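Local coordinates for molybdopterin-guanine dinucleotide biosynthesis protein B (MobB) (Archaeoglobus fulgidus, PDB 2F1R) that probably binds GTP and takes part in making the molybdopterin-guanine dinucleotide form of the molybdenum cofactor, at residues S6-S11 with K109-V114; R32-K37 with R91-Y96. One frame throughout, in Å; residues are numbered along the deposited sequence.

Contact 1: residues S6-S11 with K109-V114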
# COMPACT_ATOMS: atom_id res chain seq x y z
N SER A 6 -18.50 -3.00 -8.33
CA SER A 6 -18.82 -2.06 -7.26
C SER A 6 -19.93 -2.50 -6.33
O SER A 6 -20.98 -2.96 -6.78
CB SER A 6 -19.24 -0.74 -7.86
OG SER A 6 -18.19 -0.24 -8.65
N ILE A 7 -19.75 -2.28 -5.03
CA ILE A 7 -20.81 -2.53 -4.07
C ILE A 7 -21.27 -1.13 -3.66
O ILE A 7 -20.55 -0.42 -2.98
CB ILE A 7 -20.34 -3.39 -2.85
CG1 ILE A 7 -19.68 -4.69 -3.31
CG2 ILE A 7 -21.47 -3.67 -1.80
CD1 ILE A 7 -20.55 -5.61 -4.19
N VAL A 8 -22.46 -0.74 -4.11
CA VAL A 8 -22.94 0.59 -3.91
C VAL A 8 -24.24 0.56 -3.08
O VAL A 8 -24.87 -0.49 -2.93
CB VAL A 8 -23.18 1.34 -5.24
CG1 VAL A 8 -21.87 1.37 -6.10
CG2 VAL A 8 -24.38 0.73 -6.01
N GLY A 9 -24.62 1.74 -2.57
CA GLY A 9 -25.94 1.91 -2.02
C GLY A 9 -26.02 2.86 -0.82
O GLY A 9 -25.10 3.64 -0.59
N THR A 10 -27.10 2.74 -0.06
CA THR A 10 -27.45 3.74 0.94
C THR A 10 -26.98 3.48 2.37
O THR A 10 -27.01 4.39 3.23
CB THR A 10 -28.99 3.99 0.95
OG1 THR A 10 -29.65 2.77 1.29
CG2 THR A 10 -29.45 4.51 -0.43
N SER A 11 -26.53 2.26 2.65
CA SER A 11 -26.03 1.93 3.99
C SER A 11 -24.52 1.63 4.00
O SER A 11 -24.12 0.56 3.57
CB SER A 11 -26.77 0.72 4.55
OG SER A 11 -26.27 0.46 5.85
N LYS A 109 -18.80 1.38 -13.11
CA LYS A 109 -18.58 -0.07 -13.14
C LYS A 109 -19.87 -0.83 -12.89
O LYS A 109 -20.74 -0.32 -12.17
CB LYS A 109 -17.54 -0.52 -12.10
CG LYS A 109 -16.20 0.14 -12.16
CD LYS A 109 -15.48 -0.01 -13.54
CE LYS A 109 -14.06 0.54 -13.44
NZ LYS A 109 -13.49 0.74 -14.79
N ASP A 110 -20.01 -2.04 -13.45
CA ASP A 110 -21.11 -2.94 -13.06
C ASP A 110 -21.24 -2.93 -11.53
O ASP A 110 -20.22 -2.87 -10.87
CB ASP A 110 -20.80 -4.37 -13.49
CG ASP A 110 -20.78 -4.52 -15.02
OD1 ASP A 110 -21.05 -3.51 -15.72
OD2 ASP A 110 -20.47 -5.64 -15.48
N ARG A 111 -22.45 -3.05 -10.97
CA ARG A 111 -22.65 -2.90 -9.52
C ARG A 111 -23.71 -3.81 -8.95
O ARG A 111 -24.72 -4.11 -9.60
CB ARG A 111 -23.01 -1.44 -9.13
CG ARG A 111 -24.41 -0.89 -9.59
CD ARG A 111 -24.36 -0.14 -10.97
NE ARG A 111 -23.08 0.57 -11.12
CZ ARG A 111 -22.85 1.80 -10.69
NH1 ARG A 111 -23.82 2.51 -10.13
NH2 ARG A 111 -21.67 2.34 -10.88
N ILE A 112 -23.47 -4.19 -7.70
CA ILE A 112 -24.52 -4.70 -6.84
C ILE A 112 -24.98 -3.58 -5.96
O ILE A 112 -24.15 -2.90 -5.33
CB ILE A 112 -24.04 -5.94 -6.06
CG1 ILE A 112 -23.68 -7.07 -7.07
CG2 ILE A 112 -25.11 -6.39 -5.04
CD1 ILE A 112 -23.24 -8.39 -6.38
N VAL A 113 -26.31 -3.34 -5.93
CA VAL A 113 -26.90 -2.18 -5.25
C VAL A 113 -27.54 -2.64 -3.96
O VAL A 113 -28.47 -3.46 -4.02
CB VAL A 113 -28.01 -1.48 -6.10
CG1 VAL A 113 -28.71 -0.33 -5.27
CG2 VAL A 113 -27.43 -0.94 -7.40
N VAL A 114 -27.05 -2.15 -2.81
CA VAL A 114 -27.56 -2.55 -1.50
C VAL A 114 -28.32 -1.40 -0.85
O VAL A 114 -27.71 -0.37 -0.50
CB VAL A 114 -26.44 -3.04 -0.58
CG1 VAL A 114 -27.01 -3.59 0.72
CG2 VAL A 114 -25.59 -4.08 -1.28
O HOH W 1 -18.68 1.94 -10.11
O HOH W 2 -25.94 0.20 1.36
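Strand 4-9, which leads into what is probably the P-loop (Walker A) of this P-loop NTPase fold, pairs in parallel with strand 111-114 in the middle of the sheet: Ser6 lies beside Arg111, Ile7 beside Ile112, Val8 beside Val113 and Gly9 beside Val114. The ladder starts at Ser6 N, which donates to Asp110 O, and climbs through Ile112 N to Ser6 O (2.9 Å) and Val8 N to Ile112 O (3.0 Å). Val114 N then reaches Val8 O at 2.7 Å in a nearly straight bond, and Thr10 N closes on Val114 O. Gly9 has room for no side chain, because a CB there would run into that same carbonyl. On one face Val8 CG2 packs 3.7 Å from Val113 CG2 and also touches Arg111 CG; on the other, Ile7 CD1 meets Ile112 CB and helix 12-28 covers Ile7. The Arg111 side chain, bent at chi2 and chi3, folds back on the loop that precedes strand 111-114, and its outer nitrogens also reach Ser105 and Phe124 carbonyls. Lys109 O lies in the guanidinium plane, held by Arg111 NE at 2.7 Å and Arg111 NH2 at 3.1 Å.

Contact 2: residues R32-K37 with R91-Y96; sequences RVAVVK and RYLSDY
Arg32 reaches from the start of strand 33-37 over one face of the Tyr96 ring, the two side chains crossing at about a right angle. Its CB sits 4.0 Å from Tyr96 CD1, and CD passes Asp95 O at 3.6 Å. The chain bends at chi3 (67°), which sets NE; this nitrogen makes a weak hydrogen bond to Asp95 O, which lies at the guanidinium edge. The guanidinium lies flat on the ring as a cation-pi stack, with CZ 4.4 Å from the Tyr96 centroid and the planes 23° apart. At the tip, NH2 is 3.5 Å from Tyr96 CZ and forms a salt bridge with Asp95 OD2 (3.3 Å), the hydrogen bond within it weak. Ala34 CB rests against the opposite ring face in a CH-pi contact 3.8 Å from the centroid. An alanine in place of Tyr96 would probably leave the Arg32 guanidinium without its stacking surface, open a gap beside Ala34 and cost Asp62 of the second subunit its hydroxyl partner. Leu93 CD1 presses on Val36 CG2 at 3.5 Å. The type I turn from Leu93 to Tyr96 thus leads from helix 85-93 toward strand 98-102 against one face of strand 33-37, whose other face packs on helix 12-28.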
# COMPACT_ATOMS: atom_id res chain seq x y z
N ARG A 32 -8.08 -14.67 -5.44
CA ARG A 32 -7.35 -13.48 -4.93
C ARG A 32 -8.25 -12.26 -5.06
O ARG A 32 -8.59 -11.88 -6.16
CB ARG A 32 -6.08 -13.19 -5.81
CG ARG A 32 -4.82 -14.03 -5.55
CD ARG A 32 -3.63 -13.62 -6.54
NE ARG A 32 -3.04 -12.25 -6.36
CZ ARG A 32 -2.55 -11.77 -5.22
NH1 ARG A 32 -2.59 -12.48 -4.11
NH2 ARG A 32 -2.00 -10.58 -5.21
N VAL A 33 -8.63 -11.62 -3.93
CA VAL A 33 -9.53 -10.47 -3.96
C VAL A 33 -8.92 -9.16 -3.40
O VAL A 33 -8.22 -9.14 -2.38
CB VAL A 33 -10.89 -10.78 -3.29
CG1 VAL A 33 -11.89 -9.65 -3.56
CG2 VAL A 33 -11.49 -12.16 -3.74
N ALA A 34 -9.19 -8.04 -4.05
CA ALA A 34 -8.84 -6.74 -3.45
C ALA A 34 -10.09 -5.86 -3.37
O ALA A 34 -10.96 -5.96 -4.24
CB ALA A 34 -7.76 -6.06 -4.22
N VAL A 35 -10.20 -5.09 -2.30
CA VAL A 35 -11.28 -4.08 -2.09
C VAL A 35 -10.71 -2.65 -2.15
O VAL A 35 -9.70 -2.34 -1.47
CB VAL A 35 -11.98 -4.30 -0.76
CG1 VAL A 35 -12.98 -3.17 -0.43
CG2 VAL A 35 -12.65 -5.68 -0.74
N VAL A 36 -11.32 -1.82 -3.00
CA VAL A 36 -10.95 -0.40 -3.11
C VAL A 36 -12.03 0.43 -2.38
O VAL A 36 -13.21 0.27 -2.65
CB VAL A 36 -10.77 0.04 -4.56
CG1 VAL A 36 -10.23 1.46 -4.64
CG2 VAL A 36 -9.80 -0.88 -5.27
N LYS A 37 -11.62 1.22 -1.39
CA LYS A 37 -12.56 2.06 -0.67
C LYS A 37 -12.00 3.46 -0.53
O LYS A 37 -10.81 3.66 -0.59
CB LYS A 37 -12.95 1.44 0.69
CG LYS A 37 -11.81 1.25 1.69
CD LYS A 37 -12.31 0.79 3.10
CE LYS A 37 -12.83 1.96 4.01
NZ LYS A 37 -13.94 1.49 4.91
N ARG A 91 -1.73 0.20 -11.52
CA ARG A 91 -0.58 0.26 -10.66
C ARG A 91 -0.56 -0.89 -9.68
O ARG A 91 0.51 -1.32 -9.26
CB ARG A 91 -0.57 1.56 -9.86
CG ARG A 91 -0.54 2.75 -10.71
CD ARG A 91 0.87 3.26 -10.94
NE ARG A 91 0.89 4.12 -12.12
CZ ARG A 91 1.70 5.17 -12.28
NH1 ARG A 91 2.56 5.52 -11.32
NH2 ARG A 91 1.64 5.89 -13.40
N TYR A 92 -1.74 -1.36 -9.28
CA TYR A 92 -1.80 -2.11 -8.05
C TYR A 92 -2.49 -3.46 -8.14
O TYR A 92 -2.19 -4.35 -7.36
CB TYR A 92 -2.50 -1.28 -6.98
CG TYR A 92 -1.65 -0.18 -6.44
CD1 TYR A 92 -0.70 -0.44 -5.46
CD2 TYR A 92 -1.79 1.12 -6.90
CE1 TYR A 92 0.09 0.56 -4.96
CE2 TYR A 92 -0.99 2.14 -6.40
CZ TYR A 92 -0.06 1.84 -5.42
OH TYR A 92 0.74 2.85 -4.92
N LEU A 93 -3.44 -3.59 -9.05
CA LEU A 93 -4.47 -4.59 -8.90
C LEU A 93 -4.56 -5.56 -10.06
O LEU A 93 -5.48 -6.38 -10.11
CB LEU A 93 -5.83 -3.89 -8.65
CG LEU A 93 -6.01 -2.98 -7.40
CD1 LEU A 93 -7.47 -2.67 -7.16
CD2 LEU A 93 -5.43 -3.54 -6.14
N SER A 94 -3.62 -5.49 -11.00
CA SER A 94 -3.70 -6.28 -12.21
C SER A 94 -3.56 -7.82 -12.06
O SER A 94 -3.92 -8.59 -12.98
CB SER A 94 -2.78 -5.71 -13.32
OG SER A 94 -1.49 -6.23 -13.17
N ASP A 95 -3.12 -8.31 -10.90
CA ASP A 95 -3.05 -9.76 -10.73
C ASP A 95 -4.12 -10.33 -9.82
O ASP A 95 -4.05 -11.47 -9.42
CB ASP A 95 -1.68 -10.17 -10.23
CG ASP A 95 -1.33 -9.51 -8.91
OD1 ASP A 95 -1.77 -8.35 -8.69
OD2 ASP A 95 -0.59 -10.12 -8.14
N TYR A 96 -5.13 -9.53 -9.49
CA TYR A 96 -6.24 -10.04 -8.73
C TYR A 96 -7.26 -10.72 -9.62
O TYR A 96 -7.42 -10.37 -10.77
CB TYR A 96 -6.89 -8.91 -7.95
CG TYR A 96 -5.99 -8.57 -6.81
CD1 TYR A 96 -6.12 -9.21 -5.60
CD2 TYR A 96 -4.97 -7.61 -6.96
CE1 TYR A 96 -5.28 -8.89 -4.53
CE2 TYR A 96 -4.12 -7.28 -5.90
CZ TYR A 96 -4.27 -7.92 -4.69
OH TYR A 96 -3.41 -7.58 -3.61

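Contacts 1 and 2 belong to the same parallel sheet, with centres 18 Å apart on opposite sides of the chain's centre and nearest atoms about 7 Å apart. Across the sheet the order runs 33-37, 98-102, 4-9, 111-114, so strand 98-102 separates the strand of contact 2 from the pair in contact 1. Along the chain, contact 2 is nested within the loop that contact 1 closes, and helix 12-28 packs on strands of both. Contact 1 thus lies in the sheet's interior, beside the probable nucleotide-binding loop, whereas contact 2 lies at the outer strand, where a strand of the second subunit extends the sheet across the dimer interface.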